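Local coordinates for fiber protein 2 (Fowl adenovirus 1, PDB 2VTW), which probably forms the trimeric spikes at the capsid vertices and, through its C-terminal head, the domain described here, attaches the virion to a host-cell receptor, at residues 33-38 against 46-51; 149-154 against 190-195. One frame throughout, in Å; residues are numbered along the deposited sequence.

Contact 1: residues 33-38 against 46-51; sequences YFLQQI and TSLYVK
This is the body of a beta hairpin in the fibre head: strands 28-40 and 43-53 run antiparallel, pairing from Tyr-33 opposite Val-50 to Gln-37 opposite Thr-46. Two hydrogen-bonded pairs hold the backbones. Tyr-49 N reaches Phe-34 O at 2.8 Å, with the return bond from Phe-34 N to Tyr-49 O, and Gln-36 and Ser-47 repeat the exchange. One face of the hairpin carries Tyr-33, Leu-35, Gln-37, Thr-46, Leu-48 and Val-50. It packs inward, with Phe-169 of strand 163-173 against Thr-46 and Leu-48, and there Leu-35 CD1 lies 3.6 Å from Thr-46 CG2. Phe-34, Gln-36, Ser-47 and Tyr-49 occupy the other face, where Pro-197 of the second subunit packs on Gln-36 and Ser-47. On that side CD2 of Tyr-49 comes up at the edge of the Phe-34 ring, near its plane, and a water joins Gln-36 OE1 to Ser-47 OG. Back on the inward face, the side chains of Gln-37 and Thr-46 lie alongside each other, pointing the same way. Gln-37 CG stands anti to its carbonyl carbon (chi1 -60°), and NE2 donates to Thr-46 OG1 at 2.9 Å in a nearly straight bond (173°), with OG1 in the amide plane.

Contact 2: residues 149-154 against 190-195; sequences VRMQVT and GPVVHT
The imidazole of His-194 meets two side chains of 149-154. Val-153 reaches its edge, with CG2 near the ring plane and 4.3 Å from CE1. Met-151 comes in obliquely, its CB 3.4 Å from His-194 CD2. A water sits in the plane of the ring at another point of the edge, 2.7 Å from His-194 NE2, and donates a hydrogen bond to Met-151 O at 2.8 Å. It ties the ring to the backbone of the facing strand. His-194 points toward 149-154, and CG stands anti to the backbone N (chi1 -179°). The side chains of Met-151 and His-194 slide past each other in opposite directions, putting Met-151 SD 4.6 Å from the centroid of the His-194 ring in an oblique sulfur-aromatic contact, 66° off the normal. The sulfur lies about equally near CD2 and CB of the histidine. Ile-167 of strand 163-173 also packs on His-194.

Strands 147-157 and 185-197 each pair antiparallel with strand 129-140, but at these segments their axes stay 8.7 Å apart at an angle of 36°. They are joined by inward-pointing side chains, in keeping with the beta-sandwich build of adenovirus fibre heads. Val-193 points away from 149-154 and packs on Thr-195 of the second subunit. Beyond the histidine, the methionine chain continues extended to Val-192, whose CG1 is 3.3 Å from Met-151 CE, closer than carbons usually pack. The same Val-192 CG1 meets Val-149 CG1 tip to tip at 4.2 Å. Phe-169 of strand 163-173 packs on both Val-149 and Met-151, and Tyr-134 of strand 129-140 touches Val-149 and Val-192.

Contacts 1 and 2 share a sheet: strand 43-53, the second half of the hairpin, is the neighbour of strand 185-197, and the contact centres lie about 10 Å apart. The backbones are probably hydrogen-bonded from Thr-46 N to His-194 O, 2.8 Å, and from Val-192 N to Leu-48 O, 2.9 Å. His-194 and Val-192 thus pair with contact 1 through their backbones while their side chains serve contact 2. Tyr-49 CE1 also packs 3.3 Å from Pro-191 N, beside the cis peptide bond between Gly-190 and Pro-191. Phe-169 is common to both contacts, and the Pro-197 of the second subunit that packs on contact 1 also reaches Pro-191.

Contact 1: residues 33-38 against 46-51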
ATOM      1  N   TYR A  33       2.536  -9.899  18.884  1.00 24.87           N
ATOM      2  CA  TYR A  33       2.349  -8.887  17.853  1.00 24.83           C
ATOM      3  C   TYR A  33       3.344  -7.777  18.082  1.00 23.72           C
ATOM      4  O   TYR A  33       3.856  -7.592  19.195  1.00 23.44           O
ATOM      5  CB  TYR A  33       0.909  -8.346  17.848  1.00 25.62           C
ATOM      6  CG  TYR A  33       0.623  -7.505  19.068  1.00 25.96           C
ATOM      7  CD1 TYR A  33       0.981  -6.166  19.091  1.00 25.44           C
ATOM      8  CD2 TYR A  33       0.081  -8.068  20.227  1.00 28.12           C
ATOM      9  CE1 TYR A  33       0.780  -5.380  20.218  1.00 27.74           C
ATOM     10  CE2 TYR A  33      -0.119  -7.274  21.395  1.00 27.45           C
ATOM     11  CZ  TYR A  33       0.232  -5.933  21.361  1.00 27.09           C
ATOM     12  OH  TYR A  33       0.071  -5.115  22.448  1.00 27.73           O
ATOM     13  N   PHE A  34       3.641  -7.044  17.016  1.00 22.17           N
ATOM     14  CA  PHE A  34       4.317  -5.792  17.147  1.00 20.37           C
ATOM     15  C   PHE A  34       3.594  -4.776  16.263  1.00 20.47           C
ATOM     16  O   PHE A  34       3.444  -4.984  15.048  1.00 20.23           O
ATOM     17  CB  PHE A  34       5.771  -5.952  16.779  1.00 19.95           C
ATOM     18  CG  PHE A  34       6.628  -4.820  17.237  1.00 20.80           C
ATOM     19  CD1 PHE A  34       6.566  -4.363  18.552  1.00 21.51           C
ATOM     20  CD2 PHE A  34       7.499  -4.199  16.378  1.00 21.04           C
ATOM     21  CE1 PHE A  34       7.351  -3.327  18.987  1.00 18.61           C
ATOM     22  CE2 PHE A  34       8.289  -3.142  16.821  1.00 20.47           C
ATOM     23  CZ  PHE A  34       8.193  -2.711  18.134  1.00 20.14           C
ATOM     24  N   LEU A  35       3.143  -3.695  16.899  1.00 19.85           N
ATOM     25  CA  LEU A  35       2.278  -2.662  16.309  1.00 19.35           C
ATOM     26  C   LEU A  35       3.008  -1.332  16.364  1.00 18.88           C
ATOM     27  O   LEU A  35       3.432  -0.895  17.438  1.00 19.77           O
ATOM     28  CB  LEU A  35       0.986  -2.565  17.123  1.00 20.09           C
ATOM     29  CG  LEU A  35       0.015  -1.420  16.820  1.00 20.17           C
ATOM     30  CD1 LEU A  35      -0.462  -1.539  15.347  1.00 17.47           C
ATOM     31  CD2 LEU A  35      -1.187  -1.444  17.805  1.00 20.40           C
ATOM     32  N   GLN A  36       3.216  -0.702  15.213  1.00 18.14           N
ATOM     33  CA  GLN A  36       3.883   0.594  15.139  1.00 18.28           C
ATOM     34  C   GLN A  36       3.015   1.459  14.248  1.00 19.40           C
ATOM     35  O   GLN A  36       2.815   1.122  13.070  1.00 19.41           O
ATOM     36  CB  GLN A  36       5.280   0.446  14.547  1.00 18.41           C
ATOM     37  CG  GLN A  36       6.272  -0.303  15.476  1.00 18.61           C
ATOM     38  CD  GLN A  36       7.563  -0.673  14.797  1.00 19.09           C
ATOM     39  OE1 GLN A  36       7.604  -1.656  14.063  1.00 22.01           O
ATOM     40  NE2 GLN A  36       8.625   0.111  15.021  1.00 16.83           N
ATOM     41  N   GLN A  37       2.444   2.521  14.819  1.00 18.69           N
ATOM     42  CA  GLN A  37       1.573   3.469  14.086  1.00 18.71           C
ATOM     43  C   GLN A  37       2.155   4.876  14.075  1.00 18.66           C
ATOM     44  O   GLN A  37       2.851   5.279  15.021  1.00 17.87           O
ATOM     45  CB  GLN A  37       0.206   3.521  14.721  1.00 17.68           C
ATOM     46  CG  GLN A  37      -0.508   2.190  14.734  1.00 18.60           C
ATOM     47  CD  GLN A  37      -1.816   2.235  15.457  1.00 19.56           C
ATOM     48  OE1 GLN A  37      -1.849   2.387  16.678  1.00 22.35           O
ATOM     49  NE2 GLN A  37      -2.920   2.077  14.721  1.00 18.96           N
ATOM     50  N   ILE A  38       1.900   5.613  12.998  1.00 18.72           N
ATOM     51  CA  ILE A  38       2.211   7.034  12.936  1.00 19.38           C
ATOM     52  C   ILE A  38       0.953   7.793  12.477  1.00 19.34           C
ATOM     53  O   ILE A  38       0.140   7.257  11.698  1.00 18.78           O
ATOM     54  CB  ILE A  38       3.477   7.379  12.056  1.00 20.58           C
ATOM     55  CG1 ILE A  38       3.253   7.015  10.602  1.00 22.39           C
ATOM     56  CG2 ILE A  38       4.809   6.690  12.636  1.00 19.90           C
ATOM     57  CD1 ILE A  38       4.138   7.774   9.574  1.00 22.96           C
ATOM     58  N   THR A  46      -0.429   2.259   9.946  1.00 17.18           N
ATOM     59  CA  THR A  46      -0.313   1.202  10.909  1.00 17.76           C
ATOM     60  C   THR A  46       0.547   0.065  10.338  1.00 17.56           C
ATOM     61  O   THR A  46       0.194  -0.529   9.318  1.00 18.17           O
ATOM     62  CB  THR A  46      -1.725   0.650  11.245  1.00 18.31           C
ATOM     63  OG1 THR A  46      -2.487   1.665  11.922  1.00 18.13           O
ATOM     64  CG2 THR A  46      -1.662  -0.636  12.106  1.00 17.56           C
ATOM     65  N   SER A  47       1.658  -0.241  10.997  1.00 17.91           N
ATOM     66  CA  SER A  47       2.484  -1.419  10.679  1.00 18.19           C
ATOM     67  C   SER A  47       2.309  -2.469  11.764  1.00 18.63           C
ATOM     68  O   SER A  47       2.506  -2.189  12.953  1.00 17.92           O
ATOM     69  CB  SER A  47       3.954  -1.038  10.546  1.00 18.50           C
ATOM     70  OG  SER A  47       4.765  -2.199  10.416  1.00 18.28           O
ATOM     71  N   LEU A  48       1.924  -3.671  11.344  1.00 18.59           N
ATOM     72  CA  LEU A  48       1.587  -4.767  12.241  1.00 18.81           C
ATOM     73  C   LEU A  48       2.299  -6.103  11.888  1.00 19.20           C
ATOM     74  O   LEU A  48       2.114  -6.623  10.796  1.00 19.28           O
ATOM     75  CB  LEU A  48       0.070  -4.997  12.217  1.00 19.25           C
ATOM     76  CG  LEU A  48      -0.470  -6.116  13.103  1.00 17.98           C
ATOM     77  CD1 LEU A  48      -0.273  -5.707  14.579  1.00 18.11           C
ATOM     78  CD2 LEU A  48      -1.929  -6.448  12.806  1.00 19.63           C
ATOM     79  N   TYR A  49       3.092  -6.651  12.806  1.00 18.92           N
ATOM     80  CA  TYR A  49       3.536  -8.046  12.711  1.00 19.72           C
ATOM     81  C   TYR A  49       2.715  -8.932  13.664  1.00 20.31           C
ATOM     82  O   TYR A  49       2.370  -8.505  14.775  1.00 19.51           O
ATOM     83  CB  TYR A  49       4.988  -8.199  13.092  1.00 19.45           C
ATOM     84  CG  TYR A  49       6.024  -7.493  12.245  1.00 18.22           C
ATOM     85  CD1 TYR A  49       6.620  -8.130  11.138  1.00 18.44           C
ATOM     86  CD2 TYR A  49       6.458  -6.232  12.579  1.00 17.96           C
ATOM     87  CE1 TYR A  49       7.602  -7.495  10.397  1.00 17.42           C
ATOM     88  CE2 TYR A  49       7.407  -5.603  11.853  1.00 17.97           C
ATOM     89  CZ  TYR A  49       7.981  -6.225  10.762  1.00 18.58           C
ATOM     90  OH  TYR A  49       8.954  -5.524  10.066  1.00 18.08           O
ATOM     91  N   VAL A  50       2.402 -10.155  13.237  1.00 21.48           N
ATOM     92  CA  VAL A  50       1.697 -11.149  14.067  1.00 22.94           C
ATOM     93  C   VAL A  50       2.477 -12.474  14.024  1.00 24.04           C
ATOM     94  O   VAL A  50       2.914 -12.908  12.944  1.00 23.76           O
ATOM     95  CB  VAL A  50       0.227 -11.384  13.583  1.00 23.15           C
ATOM     96  CG1 VAL A  50      -0.402 -12.637  14.229  1.00 23.36           C
ATOM     97  CG2 VAL A  50      -0.649 -10.175  13.886  1.00 23.26           C
ATOM     98  N   LYS A  51       2.659 -13.116  15.181  1.00 24.88           N
ATOM     99  CA  LYS A  51       3.219 -14.500  15.227  1.00 25.86           C
ATOM    100  C   LYS A  51       2.372 -15.408  16.141  1.00 26.92           C
ATOM    101  O   LYS A  51       1.977 -14.997  17.229  1.00 27.18           O
ATOM    102  CB  LYS A  51       4.693 -14.474  15.634  1.00 25.34           C
ATOM    103  CG  LYS A  51       5.406 -15.819  15.515  1.00 25.54           C
ATOM    104  CD  LYS A  51       6.840 -15.700  15.995  1.00 26.63           C
ATOM    105  CE  LYS A  51       7.561 -17.036  15.960  1.00 26.24           C
ATOM    106  NZ  LYS A  51       9.005 -16.763  16.159  1.00 26.29           N
TER
HETATM  107  O   HOH W   1       5.456  -2.986  12.961  1.00 15.60           O

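Contact 2: residues 149-154 against 190-195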
ATOM      1  N   VAL A 149      -4.653 -10.362   3.827  1.00 18.13           N
ATOM      2  CA  VAL A 149      -5.242  -9.633   4.942  1.00 17.70           C
ATOM      3  C   VAL A 149      -6.244  -8.580   4.447  1.00 17.26           C
ATOM      4  O   VAL A 149      -5.877  -7.676   3.674  1.00 15.70           O
ATOM      5  CB  VAL A 149      -4.145  -8.953   5.785  1.00 17.87           C
ATOM      6  CG1 VAL A 149      -4.743  -8.413   7.087  1.00 16.40           C
ATOM      7  CG2 VAL A 149      -2.986  -9.941   6.078  1.00 16.11           C
ATOM      8  N   ARG A 150      -7.502  -8.720   4.868  1.00 17.60           N
ATOM      9  CA  ARG A 150      -8.526  -7.682   4.691  1.00 18.05           C
ATOM     10  C   ARG A 150      -8.468  -6.676   5.839  1.00 18.52           C
ATOM     11  O   ARG A 150      -8.426  -7.057   6.998  1.00 18.87           O
ATOM     12  CB  ARG A 150      -9.908  -8.301   4.610  1.00 17.98           C
ATOM     13  CG  ARG A 150     -11.037  -7.301   4.269  1.00 17.21           C
ATOM     14  CD  ARG A 150     -11.010  -6.917   2.835  1.00 17.51           C
ATOM     15  NE  ARG A 150     -11.312  -8.042   1.963  1.00 17.82           N
ATOM     16  CZ  ARG A 150     -11.389  -7.979   0.639  1.00 16.90           C
ATOM     17  NH1 ARG A 150     -11.156  -6.851   0.002  1.00 16.84           N
ATOM     18  NH2 ARG A 150     -11.708  -9.069  -0.052  1.00 19.83           N
ATOM     19  N   MET A 151      -8.456  -5.383   5.516  1.00 19.21           N
ATOM     20  CA  MET A 151      -8.339  -4.346   6.529  1.00 19.85           C
ATOM     21  C   MET A 151      -9.543  -3.380   6.447  1.00 19.18           C
ATOM     22  O   MET A 151      -9.835  -2.816   5.381  1.00 18.18           O
ATOM     23  CB  MET A 151      -7.016  -3.627   6.384  1.00 20.13           C
ATOM     24  CG  MET A 151      -5.794  -4.570   6.371  1.00 22.58           C
ATOM     25  SD  MET A 151      -4.371  -3.775   5.632  1.00 25.24           S
ATOM     26  CE  MET A 151      -3.438  -5.193   5.098  1.00 25.82           C
ATOM     27  N   GLN A 152     -10.248  -3.231   7.581  1.00 18.50           N
ATOM     28  CA  GLN A 152     -11.526  -2.552   7.617  1.00 17.94           C
ATOM     29  C   GLN A 152     -11.686  -1.777   8.928  1.00 18.21           C
ATOM     30  O   GLN A 152     -11.775  -2.370  10.016  1.00 17.88           O
ATOM     31  CB  GLN A 152     -12.660  -3.555   7.455  1.00 17.85           C
ATOM     32  CG  GLN A 152     -14.083  -2.951   7.408  1.00 17.14           C
ATOM     33  CD  GLN A 152     -15.127  -4.009   7.690  1.00 18.19           C
ATOM     34  OE1 GLN A 152     -15.417  -4.858   6.848  1.00 21.13           O
ATOM     35  NE2 GLN A 152     -15.679  -3.987   8.899  1.00 19.05           N
ATOM     36  N   VAL A 153     -11.698  -0.450   8.830  1.00 17.60           N
ATOM     37  CA  VAL A 153     -12.100   0.371   9.981  1.00 17.30           C
ATOM     38  C   VAL A 153     -13.594   0.099  10.246  1.00 17.85           C
ATOM     39  O   VAL A 153     -14.427   0.165   9.340  1.00 17.80           O
ATOM     40  CB  VAL A 153     -11.850   1.836   9.736  1.00 16.49           C
ATOM     41  CG1 VAL A 153     -12.506   2.694  10.828  1.00 14.03           C
ATOM     42  CG2 VAL A 153     -10.361   2.090   9.665  1.00 13.36           C
ATOM     43  N   THR A 154     -13.917  -0.228  11.488  1.00 18.62           N
ATOM     44  CA  THR A 154     -15.217  -0.798  11.836  1.00 19.21           C
ATOM     45  C   THR A 154     -15.730  -0.181  13.140  1.00 19.36           C
ATOM     46  O   THR A 154     -14.957  -0.008  14.078  1.00 20.37           O
ATOM     47  CB  THR A 154     -15.084  -2.331  12.092  1.00 19.78           C
ATOM     48  OG1 THR A 154     -14.405  -2.968  10.988  1.00 20.23           O
ATOM     49  CG2 THR A 154     -16.424  -2.940  12.297  1.00 18.09           C
ATOM     50  N   GLY A 190       4.209 -10.368   8.334  1.00 21.24           N
ATOM     51  CA  GLY A 190       4.340  -8.918   8.318  1.00 20.44           C
ATOM     52  C   GLY A 190       5.591  -8.446   7.611  1.00 19.61           C
ATOM     53  O   GLY A 190       6.363  -9.263   7.096  1.00 19.80           O
ATOM     54  N   PRO A 191       5.817  -7.124   7.607  1.00 18.10           N
ATOM     55  CA  PRO A 191       4.909  -6.114   8.188  1.00 18.23           C
ATOM     56  C   PRO A 191       3.654  -5.925   7.341  1.00 18.26           C
ATOM     57  O   PRO A 191       3.741  -5.827   6.113  1.00 19.26           O
ATOM     58  CB  PRO A 191       5.751  -4.836   8.210  1.00 17.81           C
ATOM     59  CG  PRO A 191       6.804  -5.037   7.169  1.00 17.22           C
ATOM     60  CD  PRO A 191       7.009  -6.522   7.008  1.00 17.55           C
ATOM     61  N   VAL A 192       2.493  -5.961   7.990  1.00 18.16           N
ATOM     62  CA  VAL A 192       1.230  -5.695   7.325  1.00 17.40           C
ATOM     63  C   VAL A 192       0.964  -4.216   7.507  1.00 17.70           C
ATOM     64  O   VAL A 192       0.806  -3.774   8.651  1.00 16.24           O
ATOM     65  CB  VAL A 192       0.115  -6.510   7.941  1.00 17.62           C
ATOM     66  CG1 VAL A 192      -1.234  -6.165   7.287  1.00 15.84           C
ATOM     67  CG2 VAL A 192       0.433  -8.020   7.833  1.00 18.77           C
ATOM     68  N   VAL A 193       0.947  -3.439   6.414  1.00 17.09           N
ATOM     69  CA  VAL A 193       0.863  -1.986   6.533  1.00 16.96           C
ATOM     70  C   VAL A 193      -0.486  -1.539   6.007  1.00 17.48           C
ATOM     71  O   VAL A 193      -0.914  -1.936   4.907  1.00 17.56           O
ATOM     72  CB  VAL A 193       2.040  -1.226   5.875  1.00 17.22           C
ATOM     73  CG1 VAL A 193       1.892   0.251   6.048  1.00 17.95           C
ATOM     74  CG2 VAL A 193       3.402  -1.672   6.439  1.00 16.34           C
ATOM     75  N   HIS A 194      -1.188  -0.765   6.839  1.00 17.04           N
ATOM     76  CA  HIS A 194      -2.507  -0.232   6.527  1.00 16.15           C
ATOM     77  C   HIS A 194      -2.452   1.263   6.617  1.00 16.69           C
ATOM     78  O   HIS A 194      -1.840   1.788   7.531  1.00 15.53           O
ATOM     79  CB  HIS A 194      -3.525  -0.735   7.543  1.00 16.68           C
ATOM     80  CG  HIS A 194      -4.910  -0.251   7.288  1.00 15.72           C
ATOM     81  ND1 HIS A 194      -5.564   0.597   8.150  1.00 14.91           N
ATOM     82  CD2 HIS A 194      -5.750  -0.451   6.243  1.00 15.35           C
ATOM     83  CE1 HIS A 194      -6.766   0.857   7.673  1.00 17.29           C
ATOM     84  NE2 HIS A 194      -6.903   0.239   6.516  1.00 18.09           N
ATOM     85  N   THR A 195      -3.094   1.956   5.670  1.00 16.65           N
ATOM     86  CA  THR A 195      -3.255   3.400   5.748  1.00 16.46           C
ATOM     87  C   THR A 195      -4.745   3.768   5.710  1.00 16.26           C
ATOM     88  O   THR A 195      -5.552   3.192   4.967  1.00 15.32           O
ATOM     89  CB  THR A 195      -2.458   4.146   4.636  1.00 17.13           C
ATOM     90  OG1 THR A 195      -1.075   3.836   4.743  1.00 17.75           O
ATOM     91  CG2 THR A 195      -2.598   5.664   4.749  1.00 16.37           C
TER
HETATM   92  O   HOH W   2      -9.321  -0.072   5.317  1.00 15.26           O